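Local coordinates for protein putative transcriptional regulator (Clostridium difficile, PDB 3QI7) that is of unknown function but has a periplasmic-binding-protein-like fold and a lipoprotein signature, and so probably binds a small ligand such as a sugar, at residues Lys248-Glu253 against Ser296-Gly301; Val239-Ala244 against Gln261-Val266; Pro257-Thr262 against Lys281-Ile286; Arg150-Gly155 against Lys185-Pro190. All blocks are in the same frame, centred on the assembly; numbering follows the deposited sequence.

Contact 1 (Lys248-Glu253 against Ser296-Gly301); sequences KYIVAE and SNRLGG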
loop_
_atom_site.group_PDB
_atom_site.type_symbol
_atom_site.label_atom_id
_atom_site.label_comp_id
_atom_site.label_asym_id
_atom_site.label_seq_id
_atom_site.Cartn_x
_atom_site.Cartn_y
_atom_site.Cartn_z
ATOM N N LYS A 248 7.193 -26.072 1.694
ATOM C CA LYS A 248 8.368 -25.411 1.141
ATOM C C LYS A 248 8.140 -24.955 -0.277
ATOM O O LYS A 248 9.019 -25.025 -1.130
ATOM C CB LYS A 248 9.618 -26.271 1.265
ATOM C CG LYS A 248 9.885 -26.763 2.685
ATOM C CD LYS A 248 11.234 -26.289 3.170
ATOM C CE LYS A 248 11.702 -27.071 4.392
ATOM N NZ LYS A 248 11.094 -26.515 5.623
ATOM N N TYR A 249 6.937 -24.443 -0.499
ATOM C CA TYR A 249 6.568 -23.904 -1.785
ATOM C C TYR A 249 6.925 -22.427 -1.835
ATOM O O TYR A 249 7.663 -21.946 -0.971
ATOM C CB TYR A 249 5.078 -24.197 -2.099
ATOM C CG TYR A 249 4.047 -23.819 -1.056
ATOM C CD1 TYR A 249 3.655 -22.505 -0.868
ATOM C CD2 TYR A 249 3.416 -24.800 -0.298
ATOM C CE1 TYR A 249 2.642 -22.161 0.058
ATOM C CE2 TYR A 249 2.432 -24.472 0.644
ATOM C CZ TYR A 249 2.053 -23.172 0.826
ATOM O OH TYR A 249 1.076 -22.896 1.751
ATOM N N ILE A 250 6.455 -21.728 -2.858
ATOM C CA ILE A 250 6.751 -20.311 -3.028
ATOM C C ILE A 250 5.548 -19.433 -2.660
ATOM O O ILE A 250 4.402 -19.754 -2.998
ATOM C CB ILE A 250 7.165 -19.988 -4.494
ATOM C CG1 ILE A 250 8.411 -20.772 -4.905
ATOM C CG2 ILE A 250 7.412 -18.527 -4.689
ATOM C CD1 ILE A 250 8.442 -21.102 -6.424
ATOM N N VAL A 251 5.817 -18.344 -1.951
ATOM C CA VAL A 251 4.826 -17.286 -1.716
ATOM C C VAL A 251 5.460 -15.953 -2.114
ATOM O O VAL A 251 6.063 -15.226 -1.302
ATOM C CB VAL A 251 4.305 -17.269 -0.261
ATOM C CG1 VAL A 251 3.149 -16.277 -0.127
ATOM C CG2 VAL A 251 3.910 -18.706 0.164
ATOM N N ALA A 252 5.293 -15.618 -3.389
ATOM C CA ALA A 252 5.972 -14.439 -3.951
ATOM C C ALA A 252 5.499 -13.163 -3.235
ATOM O O ALA A 252 6.305 -12.263 -2.966
ATOM C CB ALA A 252 5.714 -14.353 -5.446
ATOM N N GLU A 253 4.196 -13.102 -2.934
ATOM C CA GLU A 253 3.576 -11.974 -2.223
ATOM C C GLU A 253 2.344 -12.337 -1.368
ATOM O O GLU A 253 1.505 -13.148 -1.754
ATOM C CB GLU A 253 3.134 -10.874 -3.243
ATOM C CG GLU A 253 4.245 -10.327 -4.109
ATOM C CD GLU A 253 3.781 -9.207 -5.033
ATOM O OE1 GLU A 253 2.573 -9.123 -5.266
ATOM O OE2 GLU A 253 4.626 -8.432 -5.541
ATOM N N SER A 296 14.974 -19.776 2.216
ATOM C CA SER A 296 15.635 -18.715 1.442
ATOM C C SER A 296 15.218 -18.753 -0.037
ATOM O O SER A 296 15.068 -19.814 -0.650
ATOM C CB SER A 296 17.164 -18.775 1.598
ATOM O OG SER A 296 17.534 -18.291 2.899
ATOM N N ASN A 297 14.996 -17.562 -0.569
ATOM C CA ASN A 297 14.543 -17.350 -1.918
ATOM C C ASN A 297 13.165 -17.970 -2.243
ATOM O O ASN A 297 12.855 -18.145 -3.407
ATOM C CB ASN A 297 15.626 -17.771 -2.905
ATOM C CG ASN A 297 16.968 -17.033 -2.666
ATOM O OD1 ASN A 297 17.940 -17.627 -2.199
ATOM N ND2 ASN A 297 17.010 -15.747 -2.975
ATOM N N ARG A 298 12.336 -18.238 -1.218
ATOM C CA ARG A 298 10.965 -18.753 -1.403
ATOM C C ARG A 298 9.836 -17.765 -1.097
ATOM O O ARG A 298 8.689 -17.998 -1.477
ATOM C CB ARG A 298 10.777 -19.999 -0.532
ATOM C CG ARG A 298 11.836 -21.086 -0.739
ATOM C CD ARG A 298 11.888 -21.555 -2.183
ATOM N NE ARG A 298 10.861 -22.549 -2.490
ATOM C CZ ARG A 298 10.760 -23.188 -3.650
ATOM N NH1 ARG A 298 11.583 -22.896 -4.659
ATOM N NH2 ARG A 298 9.808 -24.100 -3.816
ATOM N N LEU A 299 10.172 -16.631 -0.491
ATOM C CA LEU A 299 9.183 -15.714 0.114
ATOM C C LEU A 299 9.567 -14.305 -0.265
ATOM O O LEU A 299 10.758 -13.916 -0.146
ATOM C CB LEU A 299 9.195 -15.834 1.654
ATOM C CG LEU A 299 8.979 -17.198 2.276
ATOM C CD1 LEU A 299 9.264 -17.196 3.782
ATOM C CD2 LEU A 299 7.539 -17.726 1.980
ATOM N N GLY A 300 8.596 -13.551 -0.767
ATOM C CA GLY A 300 8.847 -12.180 -1.192
ATOM C C GLY A 300 7.871 -11.130 -0.683
ATOM O O GLY A 300 6.912 -11.410 0.057
ATOM N N GLY A 301 8.116 -9.897 -1.121
ATOM C CA GLY A 301 7.318 -8.755 -0.704
ATOM C C GLY A 301 7.839 -7.463 -1.328
ATOM O O GLY A 301 8.415 -7.481 -2.428
HETATM O O HOH W 1 5.413 -13.549 0.892
HETATM O O HOH W 2 7.123 -8.323 -4.878
#

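Contact 2 (Val239-Ala244 against Gln261-Val266); sequences VILTKA and QTYPSV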
loop_
_atom_site.group_PDB
_atom_site.type_symbol
_atom_site.label_atom_id
_atom_site.label_comp_id
_atom_site.label_asym_id
_atom_site.label_seq_id
_atom_site.Cartn_x
_atom_site.Cartn_y
_atom_site.Cartn_z
ATOM N N VAL A 239 -2.667 -18.641 6.760
ATOM C CA VAL A 239 -2.789 -20.083 6.474
ATOM C C VAL A 239 -1.748 -20.490 5.419
ATOM O O VAL A 239 -1.045 -21.494 5.589
ATOM C CB VAL A 239 -4.206 -20.450 5.960
ATOM C CG1 VAL A 239 -4.236 -21.883 5.427
ATOM C CG2 VAL A 239 -5.274 -20.189 7.055
ATOM N N ILE A 240 -1.616 -19.678 4.360
ATOM C CA ILE A 240 -0.693 -19.966 3.243
ATOM C C ILE A 240 0.796 -19.928 3.619
ATOM O O ILE A 240 1.567 -20.792 3.189
ATOM C CB ILE A 240 -0.955 -19.003 2.050
ATOM C CG1 ILE A 240 -2.290 -19.354 1.415
ATOM C CG2 ILE A 240 0.157 -19.067 0.971
ATOM C CD1 ILE A 240 -2.877 -18.266 0.554
ATOM N N LEU A 241 1.191 -18.899 4.355
ATOM C CA LEU A 241 2.572 -18.763 4.818
ATOM C C LEU A 241 2.927 -19.861 5.835
ATOM O O LEU A 241 4.004 -20.439 5.778
ATOM C CB LEU A 241 2.777 -17.382 5.410
ATOM C CG LEU A 241 2.940 -16.243 4.391
ATOM C CD1 LEU A 241 2.923 -14.887 5.091
ATOM C CD2 LEU A 241 4.208 -16.419 3.526
ATOM N N THR A 242 2.024 -20.125 6.770
ATOM C CA THR A 242 2.211 -21.209 7.728
ATOM C C THR A 242 2.438 -22.550 7.031
ATOM O O THR A 242 3.387 -23.258 7.348
ATOM C CB THR A 242 1.014 -21.287 8.681
ATOM O OG1 THR A 242 0.861 -20.016 9.328
ATOM C CG2 THR A 242 1.201 -22.400 9.748
ATOM N N LYS A 243 1.589 -22.895 6.070
ATOM C CA LYS A 243 1.745 -24.158 5.328
ATOM C C LYS A 243 3.027 -24.190 4.458
ATOM O O LYS A 243 3.630 -25.269 4.279
ATOM C CB LYS A 243 0.482 -24.459 4.504
ATOM C CG LYS A 243 0.394 -25.835 3.903
ATOM C CD LYS A 243 0.187 -26.885 4.965
ATOM C CE LYS A 243 -0.711 -27.990 4.514
ATOM N NZ LYS A 243 -0.699 -29.058 5.556
ATOM N N ALA A 244 3.429 -23.034 3.933
ATOM C CA ALA A 244 4.670 -22.899 3.146
ATOM C C ALA A 244 5.902 -23.347 3.928
ATOM O O ALA A 244 6.835 -23.901 3.348
ATOM C CB ALA A 244 4.881 -21.446 2.691
ATOM N N GLN A 261 2.306 -7.076 8.931
ATOM C CA GLN A 261 1.075 -7.888 8.998
ATOM C C GLN A 261 1.373 -9.339 8.717
ATOM O O GLN A 261 2.017 -9.667 7.706
ATOM C CB GLN A 261 0.042 -7.408 7.964
ATOM C CG GLN A 261 -0.449 -6.030 8.179
ATOM C CD GLN A 261 -1.091 -5.866 9.547
ATOM O OE1 GLN A 261 -0.551 -5.175 10.411
ATOM N NE2 GLN A 261 -2.228 -6.539 9.759
ATOM N N THR A 262 0.920 -10.212 9.614
ATOM C CA THR A 262 0.968 -11.663 9.394
ATOM C C THR A 262 2.371 -12.285 9.519
ATOM O O THR A 262 2.536 -13.295 10.197
ATOM C CB THR A 262 0.360 -12.094 8.007
ATOM O OG1 THR A 262 -0.938 -11.483 7.806
ATOM C CG2 THR A 262 0.254 -13.624 7.956
ATOM N N TYR A 263 3.367 -11.722 8.856
ATOM C CA TYR A 263 4.740 -12.295 8.909
ATOM C C TYR A 263 5.258 -12.546 10.323
ATOM O O TYR A 263 5.732 -13.659 10.634
ATOM C CB TYR A 263 5.750 -11.481 8.073
ATOM C CG TYR A 263 5.988 -12.124 6.698
ATOM C CD1 TYR A 263 6.671 -13.336 6.597
ATOM C CD2 TYR A 263 5.497 -11.549 5.521
ATOM C CE1 TYR A 263 6.875 -13.961 5.370
ATOM C CE2 TYR A 263 5.714 -12.165 4.274
ATOM C CZ TYR A 263 6.400 -13.374 4.200
ATOM O OH TYR A 263 6.660 -14.051 3.009
ATOM N N PRO A 264 5.124 -11.552 11.208
ATOM C CA PRO A 264 5.702 -11.737 12.539
ATOM C C PRO A 264 5.111 -12.898 13.334
ATOM O O PRO A 264 5.854 -13.647 13.970
ATOM C CB PRO A 264 5.431 -10.397 13.220
ATOM C CG PRO A 264 5.391 -9.433 12.085
ATOM C CD PRO A 264 4.654 -10.165 11.016
ATOM N N SER A 265 3.804 -13.073 13.283
ATOM C CA SER A 265 3.191 -14.235 13.930
ATOM C C SER A 265 3.614 -15.555 13.248
ATOM O O SER A 265 3.870 -16.556 13.908
ATOM C CB SER A 265 1.668 -14.077 13.920
ATOM O OG SER A 265 1.042 -15.319 13.720
ATOM N N VAL A 266 3.699 -15.562 11.920
ATOM C CA VAL A 266 4.029 -16.809 11.192
ATOM C C VAL A 266 5.473 -17.252 11.465
ATOM O O VAL A 266 5.725 -18.434 11.727
ATOM C CB VAL A 266 3.732 -16.643 9.679
ATOM C CG1 VAL A 266 4.347 -17.781 8.834
ATOM C CG2 VAL A 266 2.210 -16.585 9.496
#

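Contact 3 (Pro257-Thr262 against Lys281-Ile286); sequences PSPIQT and KINDMI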
loop_
_atom_site.group_PDB
_atom_site.type_symbol
_atom_site.label_atom_id
_atom_site.label_comp_id
_atom_site.label_asym_id
_atom_site.label_seq_id
_atom_site.Cartn_x
_atom_site.Cartn_y
_atom_site.Cartn_z
ATOM N N PRO A 257 1.603 -6.934 0.200
ATOM C CA PRO A 257 2.899 -7.082 0.879
ATOM C C PRO A 257 3.076 -6.163 2.087
ATOM O O PRO A 257 2.831 -4.967 2.005
ATOM C CB PRO A 257 3.907 -6.730 -0.206
ATOM C CG PRO A 257 3.216 -7.136 -1.493
ATOM C CD PRO A 257 1.774 -6.720 -1.249
ATOM N N SER A 258 3.454 -6.772 3.205
ATOM C CA SER A 258 3.645 -6.068 4.459
ATOM C C SER A 258 4.500 -6.867 5.442
ATOM O O SER A 258 4.118 -7.958 5.833
ATOM C CB SER A 258 2.297 -5.762 5.110
ATOM O OG SER A 258 2.525 -5.166 6.368
ATOM N N PRO A 259 5.643 -6.308 5.857
ATOM C CA PRO A 259 6.480 -6.976 6.859
ATOM C C PRO A 259 5.805 -7.087 8.218
ATOM O O PRO A 259 6.107 -8.021 9.005
ATOM C CB PRO A 259 7.712 -6.063 6.956
ATOM C CG PRO A 259 7.678 -5.204 5.758
ATOM C CD PRO A 259 6.246 -5.058 5.368
ATOM N N ILE A 260 4.931 -6.124 8.529
ATOM C CA ILE A 260 4.342 -6.042 9.863
ATOM C C ILE A 260 3.046 -6.865 10.015
ATOM O O ILE A 260 2.750 -7.358 11.111
ATOM C CB ILE A 260 4.154 -4.568 10.288
ATOM C CG1 ILE A 260 3.724 -4.465 11.760
ATOM C CG2 ILE A 260 3.169 -3.837 9.357
ATOM C CD1 ILE A 260 4.688 -5.120 12.754
ATOM N N GLN A 261 2.306 -7.076 8.931
ATOM C CA GLN A 261 1.075 -7.888 8.998
ATOM C C GLN A 261 1.373 -9.339 8.717
ATOM O O GLN A 261 2.017 -9.667 7.706
ATOM C CB GLN A 261 0.042 -7.408 7.964
ATOM C CG GLN A 261 -0.449 -6.030 8.179
ATOM C CD GLN A 261 -1.091 -5.866 9.547
ATOM O OE1 GLN A 261 -0.551 -5.175 10.411
ATOM N NE2 GLN A 261 -2.228 -6.539 9.759
ATOM N N THR A 262 0.920 -10.212 9.614
ATOM C CA THR A 262 0.968 -11.663 9.394
ATOM C C THR A 262 2.371 -12.285 9.519
ATOM O O THR A 262 2.536 -13.295 10.197
ATOM C CB THR A 262 0.360 -12.094 8.007
ATOM O OG1 THR A 262 -0.938 -11.483 7.806
ATOM C CG2 THR A 262 0.254 -13.624 7.956
ATOM N N LYS A 281 14.447 -3.331 9.656
ATOM C CA LYS A 281 14.845 -4.183 10.766
ATOM C C LYS A 281 13.920 -5.402 10.811
ATOM O O LYS A 281 14.374 -6.519 11.063
ATOM C CB LYS A 281 14.799 -3.391 12.085
ATOM C CG LYS A 281 15.232 -4.213 13.301
ATOM C CD LYS A 281 15.033 -3.465 14.633
ATOM C CE LYS A 281 15.660 -4.256 15.805
ATOM N NZ LYS A 281 15.279 -3.700 17.153
ATOM N N ILE A 282 12.623 -5.178 10.591
ATOM C CA ILE A 282 11.656 -6.276 10.510
ATOM C C ILE A 282 12.050 -7.238 9.377
ATOM O O ILE A 282 12.022 -8.456 9.554
ATOM C CB ILE A 282 10.213 -5.789 10.329
ATOM C CG1 ILE A 282 9.781 -4.909 11.530
ATOM C CG2 ILE A 282 9.243 -7.001 10.166
ATOM C CD1 ILE A 282 8.476 -4.107 11.299
ATOM N N ASN A 283 12.407 -6.673 8.226
ATOM C CA ASN A 283 12.797 -7.467 7.051
ATOM C C ASN A 283 14.037 -8.330 7.255
ATOM O O ASN A 283 14.067 -9.493 6.815
ATOM C CB ASN A 283 12.954 -6.560 5.843
ATOM C CG ASN A 283 11.626 -6.122 5.306
ATOM O OD1 ASN A 283 10.644 -6.813 5.479
ATOM N ND2 ASN A 283 11.587 -4.985 4.629
ATOM N N ASP A 284 15.053 -7.763 7.901
ATOM C CA ASP A 284 16.218 -8.543 8.369
ATOM C C ASP A 284 15.814 -9.675 9.311
ATOM O O ASP A 284 16.326 -10.795 9.228
ATOM C CB ASP A 284 17.211 -7.633 9.105
ATOM C CG ASP A 284 17.926 -6.647 8.174
ATOM O OD1 ASP A 284 17.889 -6.832 6.950
ATOM O OD2 ASP A 284 18.586 -5.718 8.686
HETATM N N MSE A 285 14.905 -9.397 10.227
HETATM C CA MSE A 285 14.460 -10.433 11.150
HETATM C C MSE A 285 13.717 -11.558 10.417
HETATM O O MSE A 285 13.915 -12.701 10.744
HETATM C CB MSE A 285 13.601 -9.855 12.287
HETATM C CG MSE A 285 14.385 -9.046 13.286
HETATM SE SE MSE A 285 13.154 -8.100 14.462
HETATM C CE MSE A 285 12.683 -9.522 15.652
ATOM N N ILE A 286 12.906 -11.227 9.405
ATOM C CA ILE A 286 12.176 -12.219 8.618
ATOM C C ILE A 286 13.174 -13.045 7.802
ATOM O O ILE A 286 13.076 -14.260 7.775
ATOM C CB ILE A 286 11.108 -11.567 7.669
ATOM C CG1 ILE A 286 9.998 -10.891 8.498
ATOM C CG2 ILE A 286 10.488 -12.635 6.738
ATOM C CD1 ILE A 286 9.047 -10.027 7.672
#

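Contact 4 (Arg150-Gly155 against Lys185-Pro190); sequences RSKEMG and KNIGLP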
loop_
_atom_site.group_PDB
_atom_site.type_symbol
_atom_site.label_atom_id
_atom_site.label_comp_id
_atom_site.label_asym_id
_atom_site.label_seq_id
_atom_site.Cartn_x
_atom_site.Cartn_y
_atom_site.Cartn_z
ATOM N N ARG A 150 6.935 -12.063 -11.135
ATOM C CA ARG A 150 7.837 -12.305 -10.001
ATOM C C ARG A 150 7.737 -13.739 -9.514
ATOM O O ARG A 150 8.755 -14.329 -9.104
ATOM C CB ARG A 150 7.614 -11.279 -8.860
ATOM C CG ARG A 150 8.179 -9.897 -9.201
ATOM C CD ARG A 150 7.931 -8.779 -8.136
ATOM N NE ARG A 150 8.369 -7.490 -8.682
ATOM C CZ ARG A 150 8.270 -6.310 -8.086
ATOM N NH1 ARG A 150 7.798 -6.187 -6.844
ATOM N NH2 ARG A 150 8.668 -5.236 -8.743
ATOM N N SER A 151 6.526 -14.313 -9.566
ATOM C CA SER A 151 6.319 -15.746 -9.362
ATOM C C SER A 151 7.153 -16.630 -10.333
ATOM O O SER A 151 7.861 -17.575 -9.900
ATOM C CB SER A 151 4.805 -16.090 -9.510
ATOM O OG SER A 151 4.049 -15.467 -8.483
ATOM N N LYS A 152 7.068 -16.308 -11.632
ATOM C CA LYS A 152 7.835 -16.995 -12.686
ATOM C C LYS A 152 9.343 -16.921 -12.367
ATOM O O LYS A 152 10.033 -17.935 -12.411
ATOM C CB LYS A 152 7.550 -16.383 -14.088
ATOM C CG LYS A 152 8.183 -17.144 -15.285
ATOM C CD LYS A 152 7.353 -18.331 -15.729
ATOM C CE LYS A 152 8.030 -19.167 -16.783
ATOM N NZ LYS A 152 7.004 -19.980 -17.484
ATOM N N GLU A 153 9.813 -15.744 -11.988
ATOM C CA GLU A 153 11.253 -15.491 -11.755
ATOM C C GLU A 153 11.773 -16.292 -10.573
ATOM O O GLU A 153 12.945 -16.682 -10.534
ATOM C CB GLU A 153 11.529 -14.022 -11.564
ATOM C CG GLU A 153 11.195 -13.241 -12.833
ATOM C CD GLU A 153 11.070 -11.734 -12.643
ATOM O OE1 GLU A 153 11.543 -11.211 -11.634
ATOM O OE2 GLU A 153 10.489 -11.047 -13.520
HETATM N N MSE A 154 10.892 -16.562 -9.636
HETATM C CA MSE A 154 11.236 -17.372 -8.459
HETATM C C MSE A 154 11.168 -18.866 -8.727
HETATM O O MSE A 154 11.387 -19.661 -7.808
HETATM C CB MSE A 154 10.311 -16.975 -7.299
HETATM C CG MSE A 154 10.583 -15.560 -6.847
HETATM SE SE MSE A 154 9.422 -14.898 -5.477
HETATM C CE MSE A 154 10.265 -15.766 -3.943
ATOM N N GLY A 155 10.862 -19.278 -9.966
ATOM C CA GLY A 155 10.859 -20.694 -10.314
ATOM C C GLY A 155 9.518 -21.401 -10.234
ATOM O O GLY A 155 9.465 -22.632 -10.281
ATOM N N LYS A 185 -0.676 -16.790 -18.851
ATOM C CA LYS A 185 -0.826 -17.343 -20.196
ATOM C C LYS A 185 0.301 -16.895 -21.124
ATOM O O LYS A 185 0.865 -17.721 -21.861
ATOM C CB LYS A 185 -2.181 -16.976 -20.822
ATOM C CG LYS A 185 -2.495 -17.799 -22.100
ATOM C CD LYS A 185 -2.704 -16.923 -23.371
ATOM C CE LYS A 185 -4.175 -16.639 -23.680
ATOM N NZ LYS A 185 -4.800 -17.606 -24.653
ATOM N N ASN A 186 0.646 -15.605 -21.083
ATOM C CA ASN A 186 1.692 -15.074 -21.937
ATOM C C ASN A 186 3.090 -15.620 -21.617
ATOM O O ASN A 186 3.921 -15.734 -22.526
ATOM C CB ASN A 186 1.752 -13.541 -21.851
ATOM C CG ASN A 186 0.559 -12.860 -22.501
ATOM O OD1 ASN A 186 -0.057 -13.405 -23.397
ATOM N ND2 ASN A 186 0.242 -11.641 -22.049
ATOM N N ILE A 187 3.342 -15.961 -20.348
ATOM C CA ILE A 187 4.669 -16.376 -19.893
ATOM C C ILE A 187 4.763 -17.884 -19.596
ATOM O O ILE A 187 5.710 -18.349 -18.975
ATOM C CB ILE A 187 5.131 -15.520 -18.681
ATOM C CG1 ILE A 187 4.323 -15.798 -17.413
ATOM C CG2 ILE A 187 5.024 -14.042 -19.064
ATOM C CD1 ILE A 187 4.777 -15.061 -16.145
ATOM N N GLY A 188 3.759 -18.635 -20.010
ATOM C CA GLY A 188 3.818 -20.084 -19.897
ATOM C C GLY A 188 3.819 -20.590 -18.486
ATOM O O GLY A 188 4.456 -21.596 -18.207
ATOM N N LEU A 189 3.112 -19.900 -17.592
ATOM C CA LEU A 189 2.957 -20.351 -16.206
ATOM C C LEU A 189 1.550 -20.911 -15.998
ATOM O O LEU A 189 0.568 -20.161 -16.004
ATOM C CB LEU A 189 3.176 -19.190 -15.229
ATOM C CG LEU A 189 3.058 -19.425 -13.710
ATOM C CD1 LEU A 189 3.797 -20.710 -13.280
ATOM C CD2 LEU A 189 3.591 -18.201 -12.966
ATOM N N PRO A 190 1.441 -22.229 -15.769
ATOM C CA PRO A 190 0.127 -22.791 -15.475
ATOM C C PRO A 190 -0.592 -22.038 -14.351
ATOM O O PRO A 190 -0.005 -21.716 -13.337
ATOM C CB PRO A 190 0.446 -24.241 -15.086
ATOM C CG PRO A 190 1.718 -24.550 -15.847
ATOM C CD PRO A 190 2.492 -23.261 -15.810
#

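Contact 1 (Lys248-Glu253 against Ser296-Gly301)
Segments 248-253 and 298-301 run nearly parallel, their end-to-end directions 17° apart, and are joined by a single parallel beta bridge between V251 and L299. In this periplasmic-binding-protein-like fold it connects two sheets: I250 bonds through its backbone to I227 and V229, at strand 228-231, and strand 300-301 pairs antiparallel with strand 361-370. V251 uses both its polar backbone atoms: its N donates to R298 O at 2.9 Å, almost along the C=O axis, and its O accepts from G300 N at 3.1 Å in the carbonyl plane. Water 1 gives one proton to V251 O and another to G300 O, so V251 O is held by two donors. R298 carries most of the side-chain contact. Its CG lies anti to the carbonyl carbon, and bends at chi2 (-58°) and chi3 (-82°) return the guanidinium to the other segment. There NH2 donates to K248 O at 2.9 Å, on a carbonyl lone pair, while NE adds a weak bond to the same oxygen. NH2 also forms a salt bridge with D226. I250 crosses the arginine at about a right angle and sets CG1 over the centre of one guanidinium face. At the bridge itself, V251 and L299 lie side by side and point the same way, V251 CB to L299 CD2 at 4.0 Å. At the far end E253 OE1 pairs with R143, and a second water, 2.6 Å from E253 OE2, links that oxygen to G301 O.

Contact 2 (Val239-Ala244 against Gln261-Val266)
The helix 234-247 packs here against the start of the short helix 263-267, in the same half of the periplasmic-binding-protein-like fold as the three-stranded parallel sheet. The clearest interaction is a CH-pi contact. L241 points toward the second segment, its CG anti to the carbonyl carbon (chi1 -77°), and crosses Y263 at about a right angle. This sets CD1 over the centre of the tyrosine ring, 3.9 Å from the centroid and only 12° off the ring normal. The other methyl, CD2, slides toward the phenol end, 3.8 Å from Y263 CZ. One leucine fork therefore covers both the middle of the ring and its hydroxyl end. Y263 also meets the ring of Y371, with the two planes inclined at about 55°.

Aliphatic packing adds to this. V266, with CG1 anti to its backbone N, turns that methyl onto the stem of the leucine, 3.8 Å from L241 CB. T262, the residue at the N-cap position of the short helix, brings CG2 to L241 CD1, so the leucine is touched by three residues, T262, Y263 and V266.

At the exposed border T242 holds its hydroxyl anti to its carbonyl carbon, where it is bonded to E238 O one helical turn back. Beside that bonded hydroxyl, V266 CG2 lies 3.7 Å from T242 OG1.

Contact 3 (Pro257-Thr262 against Lys281-Ile286)
P259 points toward the helix 279-292, its CB and CG set among I282, N283 and I286. I282 points toward the proline, and its CG2, anti to the backbone N, lies 3.7 Å from P259 CB; the same methyl is 3.5 Å from P259 O. One turn on, I286 sends CD1 to that carbonyl as well, at 3.8 Å. P259 O is thus buried against two methyls and has no polar partner in the model. N283 crosses the proline obliquely: with chi1 at -75° its amide bends toward the ring, and OD1 comes 3.4 Å from both P259 CB and CG, while N283 OD1 is hydrogen-bonded to Y371 OH. I260 lies beside this group and crosses I282 obliquely, the CD1 methyls of I260 and I282 4.2 Å apart. The turn that presents P259 and I260 is shaped by an ST motif, in which S258 OG accepts from Q261 N at 3.2 Å. The contact joins the loop between helices 234-247 and 263-267 to the helix 279-292, with I271 touching both I260 and I282, and the C-terminal Y371 following strand 361-370 touching I286.

Contact 4 (Arg150-Gly155 against Lys185-Pro190)
K152 lays its aliphatic chain along I187, the two side chains sliding past each other in opposite directions, with K152 CB 3.7 Å from I187 CD1. The lysine leaves the helix 140-153 with CG anti to its backbone N and bends once, at chi2 (83°). Beyond that bend the chain is extended, which carries NZ to the turn that follows helix 171-186. There NZ donates to I187 O at 2.6 Å, lying in the carbonyl plane with a C=O...donor angle of 158°. G188 O lies 3.1 Å from K152 NZ. I187 has CG1 in the crowded position between its backbone N and carbonyl carbon (chi1 69°), and this torsion directs CD1 back toward the lysine stem. G188 follows with positive phi, and the chain then leads into strand 191-196, parallel to 159-164; the turn I187-L189 belongs to the beta-alpha-beta crossover 159-164, 171-186, 191-196 of the three-stranded sheet. L189 adds a further contact: with CG anti to its backbone N it brings CD2 to S151 CB, 4.2 Å away, while S151 OG is bonded within its own helix to L147 O. The helix 140-153 ends just beyond, where G155 N bonds back to K152 O in a Schellman motif. The contact thus joins two helix C-termini. The carbonyls at the end of helix 171-186 probably present partial negative charge, which the lysine ammonium, probably protonated, would partly offset, while its methylenes remain packed on I187.

Overall arrangement
All four contacts lie in one lobe of the periplasmic-binding-protein-like fold; contacts 1 and 4 involve residues next to the sheet 191-196, 159-164, 228-231, and contact 1 also strand 300-301 of the mixed sheet. Along the sequence contact 4 closes first; contacts 1 and 2 interleave, and contact 3, sharing Q261 and T262 with contact 2, falls between the two segments of contact 1. Contacts 1 and 2 have centres 11 Å apart and touch through Y249 OH, which probably bonds to I240 O; contacts 2 and 3 are equally close. M154 brings contact 4 against contact 1, whereas contacts 3 and 4 are about 25 Å apart between centres. The connection from helix 234-247 to strand 300-301 thus packs back on its own lobe.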